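Long-range contact in angiotensin-converting enzyme (Anopheles gambiae, PDB 6S1Y), which probably cleaves peptides as a zinc-dependent peptidase of the angiotensin-converting enzyme family in a malaria mosquito: residues I418-L432 with A571-L583. Numbering follows the deposited sequence.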
# COMPACT_ATOMS: atom_id res chain seq x y z
N ILE A 418 2.12 16.02 -21.68
CA ILE A 418 0.77 15.77 -21.17
C ILE A 418 0.53 14.26 -21.01
O ILE A 418 0.06 13.80 -19.97
CB ILE A 418 -0.28 16.43 -22.08
CG1 ILE A 418 -0.07 17.96 -22.16
CG2 ILE A 418 -1.68 16.15 -21.60
CD1 ILE A 418 -0.18 18.68 -20.83
N ASN A 419 0.87 13.46 -22.04
CA ASN A 419 0.74 12.01 -21.90
C ASN A 419 1.45 11.52 -20.64
O ASN A 419 0.95 10.62 -19.95
CB ASN A 419 1.33 11.27 -23.10
CG ASN A 419 0.44 11.30 -24.32
OD1 ASN A 419 -0.76 11.56 -24.23
ND2 ASN A 419 1.02 11.02 -25.49
N GLN A 420 2.61 12.09 -20.35
CA GLN A 420 3.38 11.71 -19.17
C GLN A 420 2.68 12.13 -17.89
O GLN A 420 2.48 11.30 -16.98
CB GLN A 420 4.78 12.35 -19.25
CG GLN A 420 5.66 12.12 -18.03
CD GLN A 420 6.88 13.04 -18.00
OE1 GLN A 420 7.21 13.71 -18.99
NE2 GLN A 420 7.54 13.09 -16.85
N PHE A 421 2.29 13.40 -17.78
CA PHE A 421 1.55 13.86 -16.60
C PHE A 421 0.27 13.06 -16.41
O PHE A 421 -0.14 12.76 -15.28
CB PHE A 421 1.20 15.36 -16.74
CG PHE A 421 2.39 16.27 -16.92
CD1 PHE A 421 3.66 15.92 -16.47
CD2 PHE A 421 2.22 17.50 -17.54
CE1 PHE A 421 4.76 16.79 -16.67
CE2 PHE A 421 3.31 18.38 -17.73
CZ PHE A 421 4.57 18.03 -17.29
N TYR A 422 -0.42 12.76 -17.51
CA TYR A 422 -1.67 12.01 -17.44
C TYR A 422 -1.43 10.63 -16.85
O TYR A 422 -2.09 10.23 -15.89
CB TYR A 422 -2.27 11.90 -18.83
CG TYR A 422 -3.56 11.15 -18.88
CD1 TYR A 422 -4.74 11.72 -18.37
CD2 TYR A 422 -3.62 9.86 -19.42
CE1 TYR A 422 -5.94 11.02 -18.41
CE2 TYR A 422 -4.82 9.17 -19.48
CZ TYR A 422 -5.98 9.75 -18.96
OH TYR A 422 -7.17 9.09 -19.00
N ARG A 423 -0.50 9.88 -17.43
CA ARG A 423 -0.17 8.58 -16.88
C ARG A 423 0.09 8.67 -15.38
O ARG A 423 -0.44 7.88 -14.59
CB ARG A 423 1.04 7.98 -17.59
CG ARG A 423 1.51 6.66 -16.93
CD ARG A 423 2.56 5.91 -17.74
NE ARG A 423 1.93 5.23 -18.87
CZ ARG A 423 1.34 4.04 -18.79
NH1 ARG A 423 1.30 3.39 -17.64
NH2 ARG A 423 0.78 3.51 -19.87
N ALA A 424 0.92 9.65 -14.96
CA ALA A 424 1.20 9.76 -13.53
C ALA A 424 -0.10 9.98 -12.74
O ALA A 424 -0.30 9.37 -11.68
CB ALA A 424 2.21 10.88 -13.26
N GLY A 425 -0.99 10.85 -13.23
CA GLY A 425 -2.23 11.11 -12.51
C GLY A 425 -3.08 9.87 -12.34
O GLY A 425 -3.62 9.61 -11.25
N VAL A 426 -3.23 9.08 -13.40
CA VAL A 426 -4.12 7.94 -13.30
C VAL A 426 -3.46 6.79 -12.56
O VAL A 426 -4.15 5.86 -12.12
CB VAL A 426 -4.62 7.47 -14.69
CG1 VAL A 426 -5.50 8.53 -15.31
CG2 VAL A 426 -3.47 7.13 -15.63
N THR A 427 -2.14 6.84 -12.41
CA THR A 427 -1.41 5.82 -11.66
C THR A 427 -1.46 6.11 -10.17
O THR A 427 -1.69 5.21 -9.37
CB THR A 427 0.05 5.74 -12.12
OG1 THR A 427 0.12 5.44 -13.52
CG2 THR A 427 0.81 4.69 -11.32
N LYS A 428 -1.21 7.37 -9.80
CA LYS A 428 -0.98 7.74 -8.40
C LYS A 428 -2.04 8.67 -7.82
O LYS A 428 -2.43 8.48 -6.67
CB LYS A 428 0.41 8.41 -8.24
CG LYS A 428 1.55 7.54 -8.84
CD LYS A 428 2.90 7.83 -8.23
CE LYS A 428 2.99 7.34 -6.77
NZ LYS A 428 3.26 5.87 -6.57
N LEU A 429 -2.50 9.68 -8.54
CA LEU A 429 -3.39 10.63 -7.89
C LEU A 429 -4.71 9.97 -7.51
O LEU A 429 -5.23 10.23 -6.43
CB LEU A 429 -3.62 11.85 -8.77
CG LEU A 429 -4.51 12.87 -8.08
CD1 LEU A 429 -3.78 13.53 -6.93
CD2 LEU A 429 -4.97 13.91 -9.06
N VAL A 430 -5.26 9.12 -8.38
CA VAL A 430 -6.57 8.54 -8.11
C VAL A 430 -6.57 7.61 -6.90
O VAL A 430 -7.64 7.25 -6.38
CB VAL A 430 -7.10 7.76 -9.34
CG1 VAL A 430 -7.11 8.65 -10.57
CG2 VAL A 430 -6.27 6.54 -9.58
N PHE A 431 -5.40 7.19 -6.44
CA PHE A 431 -5.31 6.21 -5.35
C PHE A 431 -5.64 6.85 -4.00
O PHE A 431 -6.15 6.18 -3.10
CB PHE A 431 -3.91 5.58 -5.38
CG PHE A 431 -3.61 4.67 -4.23
CD1 PHE A 431 -4.04 3.36 -4.23
CD2 PHE A 431 -2.87 5.13 -3.17
CE1 PHE A 431 -3.77 2.54 -3.17
CE2 PHE A 431 -2.61 4.31 -2.09
CZ PHE A 431 -3.06 3.02 -2.10
N LEU A 432 -5.38 8.13 -3.84
CA LEU A 432 -5.60 8.76 -2.53
C LEU A 432 -7.04 8.69 -2.06
O LEU A 432 -7.28 8.22 -0.94
CB LEU A 432 -5.07 10.20 -2.57
CG LEU A 432 -3.54 10.19 -2.58
CD1 LEU A 432 -2.99 11.18 -3.52
CD2 LEU A 432 -3.00 10.46 -1.19
N ALA A 571 3.62 19.43 -1.80
CA ALA A 571 4.50 18.79 -2.78
C ALA A 571 3.69 18.09 -3.86
O ALA A 571 3.96 18.26 -5.06
CB ALA A 571 5.44 17.79 -2.08
N ILE A 572 2.69 17.31 -3.47
CA ILE A 572 1.94 16.54 -4.46
C ILE A 572 1.04 17.44 -5.31
O ILE A 572 0.86 17.18 -6.50
CB ILE A 572 1.13 15.41 -3.79
CG1 ILE A 572 0.52 14.51 -4.86
CG2 ILE A 572 0.04 15.95 -2.89
CD1 ILE A 572 -0.31 13.35 -4.33
N LEU A 573 0.50 18.52 -4.74
CA LEU A 573 -0.24 19.47 -5.57
C LEU A 573 0.67 20.18 -6.57
O LEU A 573 0.25 20.46 -7.70
CB LEU A 573 -0.96 20.51 -4.70
CG LEU A 573 -2.08 19.93 -3.84
CD1 LEU A 573 -2.64 20.98 -2.86
CD2 LEU A 573 -3.18 19.39 -4.74
N GLU A 574 1.92 20.46 -6.19
CA GLU A 574 2.87 21.03 -7.15
C GLU A 574 3.18 20.02 -8.25
O GLU A 574 3.29 20.40 -9.43
CB GLU A 574 4.17 21.45 -6.44
CG GLU A 574 5.23 22.07 -7.38
CD GLU A 574 6.58 22.38 -6.68
OE1 GLU A 574 6.67 22.33 -5.42
OE2 GLU A 574 7.56 22.66 -7.41
N TYR A 575 3.36 18.75 -7.88
CA TYR A 575 3.72 17.73 -8.85
C TYR A 575 2.67 17.64 -9.95
O TYR A 575 3.01 17.55 -11.14
CB TYR A 575 3.86 16.38 -8.13
CG TYR A 575 4.33 15.23 -8.99
CD1 TYR A 575 3.42 14.47 -9.72
CD2 TYR A 575 5.66 14.87 -9.02
CE1 TYR A 575 3.83 13.41 -10.50
CE2 TYR A 575 6.10 13.80 -9.81
CZ TYR A 575 5.17 13.07 -10.54
OH TYR A 575 5.55 12.01 -11.32
N PHE A 576 1.40 17.67 -9.56
CA PHE A 576 0.28 17.56 -10.49
C PHE A 576 -0.32 18.90 -10.90
O PHE A 576 -1.43 18.92 -11.44
CB PHE A 576 -0.83 16.69 -9.88
CG PHE A 576 -0.48 15.25 -9.79
CD1 PHE A 576 -0.33 14.50 -10.93
CD2 PHE A 576 -0.25 14.66 -8.57
CE1 PHE A 576 0.03 13.18 -10.85
CE2 PHE A 576 0.11 13.33 -8.48
CZ PHE A 576 0.25 12.60 -9.61
N ASP A 577 0.37 20.02 -10.67
CA ASP A 577 -0.30 21.26 -11.08
C ASP A 577 -0.35 21.38 -12.60
O ASP A 577 -1.36 21.84 -13.13
CB ASP A 577 0.37 22.50 -10.49
CG ASP A 577 -0.41 23.78 -10.80
OD1 ASP A 577 -1.52 23.99 -10.24
OD2 ASP A 577 0.05 24.54 -11.68
N PRO A 578 0.71 21.03 -13.35
CA PRO A 578 0.60 21.14 -14.82
C PRO A 578 -0.52 20.28 -15.39
O PRO A 578 -1.23 20.70 -16.32
CB PRO A 578 1.99 20.70 -15.31
CG PRO A 578 2.91 20.95 -14.14
CD PRO A 578 2.07 20.66 -12.91
N LEU A 579 -0.73 19.09 -14.83
CA LEU A 579 -1.85 18.27 -15.28
C LEU A 579 -3.18 18.93 -14.93
O LEU A 579 -4.09 18.99 -15.77
CB LEU A 579 -1.77 16.87 -14.66
CG LEU A 579 -2.94 15.94 -14.98
CD1 LEU A 579 -2.95 15.64 -16.49
CD2 LEU A 579 -2.90 14.64 -14.17
N TYR A 580 -3.29 19.43 -13.70
CA TYR A 580 -4.52 20.10 -13.26
C TYR A 580 -4.89 21.25 -14.18
O TYR A 580 -6.07 21.40 -14.53
CB TYR A 580 -4.33 20.62 -11.84
CG TYR A 580 -5.53 21.32 -11.23
CD1 TYR A 580 -6.80 20.78 -11.34
CD2 TYR A 580 -5.39 22.51 -10.49
CE1 TYR A 580 -7.91 21.41 -10.76
CE2 TYR A 580 -6.50 23.14 -9.90
CZ TYR A 580 -7.75 22.58 -10.03
OH TYR A 580 -8.85 23.21 -9.45
N GLN A 581 -3.91 22.08 -14.57
CA GLN A 581 -4.21 23.21 -15.45
C GLN A 581 -4.68 22.73 -16.81
O GLN A 581 -5.59 23.30 -17.40
CB GLN A 581 -3.00 24.13 -15.60
CG GLN A 581 -2.47 24.70 -14.31
CD GLN A 581 -3.52 25.50 -13.52
OE1 GLN A 581 -4.37 26.19 -14.09
NE2 GLN A 581 -3.46 25.39 -12.20
N TRP A 582 -4.08 21.65 -17.32
CA TRP A 582 -4.47 21.17 -18.63
C TRP A 582 -5.88 20.59 -18.61
O TRP A 582 -6.68 20.87 -19.50
CB TRP A 582 -3.46 20.13 -19.13
CG TRP A 582 -3.71 19.75 -20.53
CD1 TRP A 582 -3.28 20.39 -21.65
CD2 TRP A 582 -4.48 18.62 -20.98
NE1 TRP A 582 -3.70 19.72 -22.77
CE2 TRP A 582 -4.45 18.64 -22.38
CE3 TRP A 582 -5.16 17.60 -20.33
CZ2 TRP A 582 -5.10 17.67 -23.15
CZ3 TRP A 582 -5.78 16.64 -21.09
CH2 TRP A 582 -5.75 16.68 -22.49
N LEU A 583 -6.21 19.84 -17.56
CA LEU A 583 -7.54 19.24 -17.47
C LEU A 583 -8.63 20.30 -17.35
O LEU A 583 -9.68 20.19 -17.98
CB LEU A 583 -7.60 18.29 -16.28
CG LEU A 583 -6.75 17.01 -16.38
CD1 LEU A 583 -6.67 16.33 -15.01
CD2 LEU A 583 -7.34 16.07 -17.42
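F421 and L579 mark the nearest backbone approach, their CA atoms 5.7 Å apart, where helix 418-429 meets helix 577-583. The two short axes pass 9.3 Å from each other with N-to-C directions 103° apart, so the crossing is nearly perpendicular. F576, the N-cap residue of helix 577-583 that also follows helix 571-575, turns its side chain into this junction. The missing side chain of G425 admits the L579 CD2 methyl, 4.0 Å from G425 CA. F576 CE1 comes 3.5 Å from G425 N. The F576 ring is sandwiched, Y575 CD1 over the centre of one face and L429 CB over the opposite face, 4.2 Å from the centroid and 18° off the normal; A424 and K428 border its edge. At one end of the contact, I418 lies on the W582 indole: CG2, anti to the backbone N, sits 3.8 Å from the centroid of the six-membered ring, a CH-pi contact, while I418 CD1 lies over the five-membered ring, 3.6 Å from W582 CD1. F421, crossing P578 at about a right angle, brings CE2 to 3.6 Å from P578 CB. At the other end L432 and I572 meet tip to tip through their CD1 methyls, beside helix 495-514, where L432 touches Y501 and I572 touches F505. No hydrogen bond joins the segments; the interface is apolar and mostly buried, so shape and CH-pi contacts hold it. It joins helices 570-575 and 577-590 to helix 414-429; F431 of the ligand pocket lies just beyond that helix and takes no part.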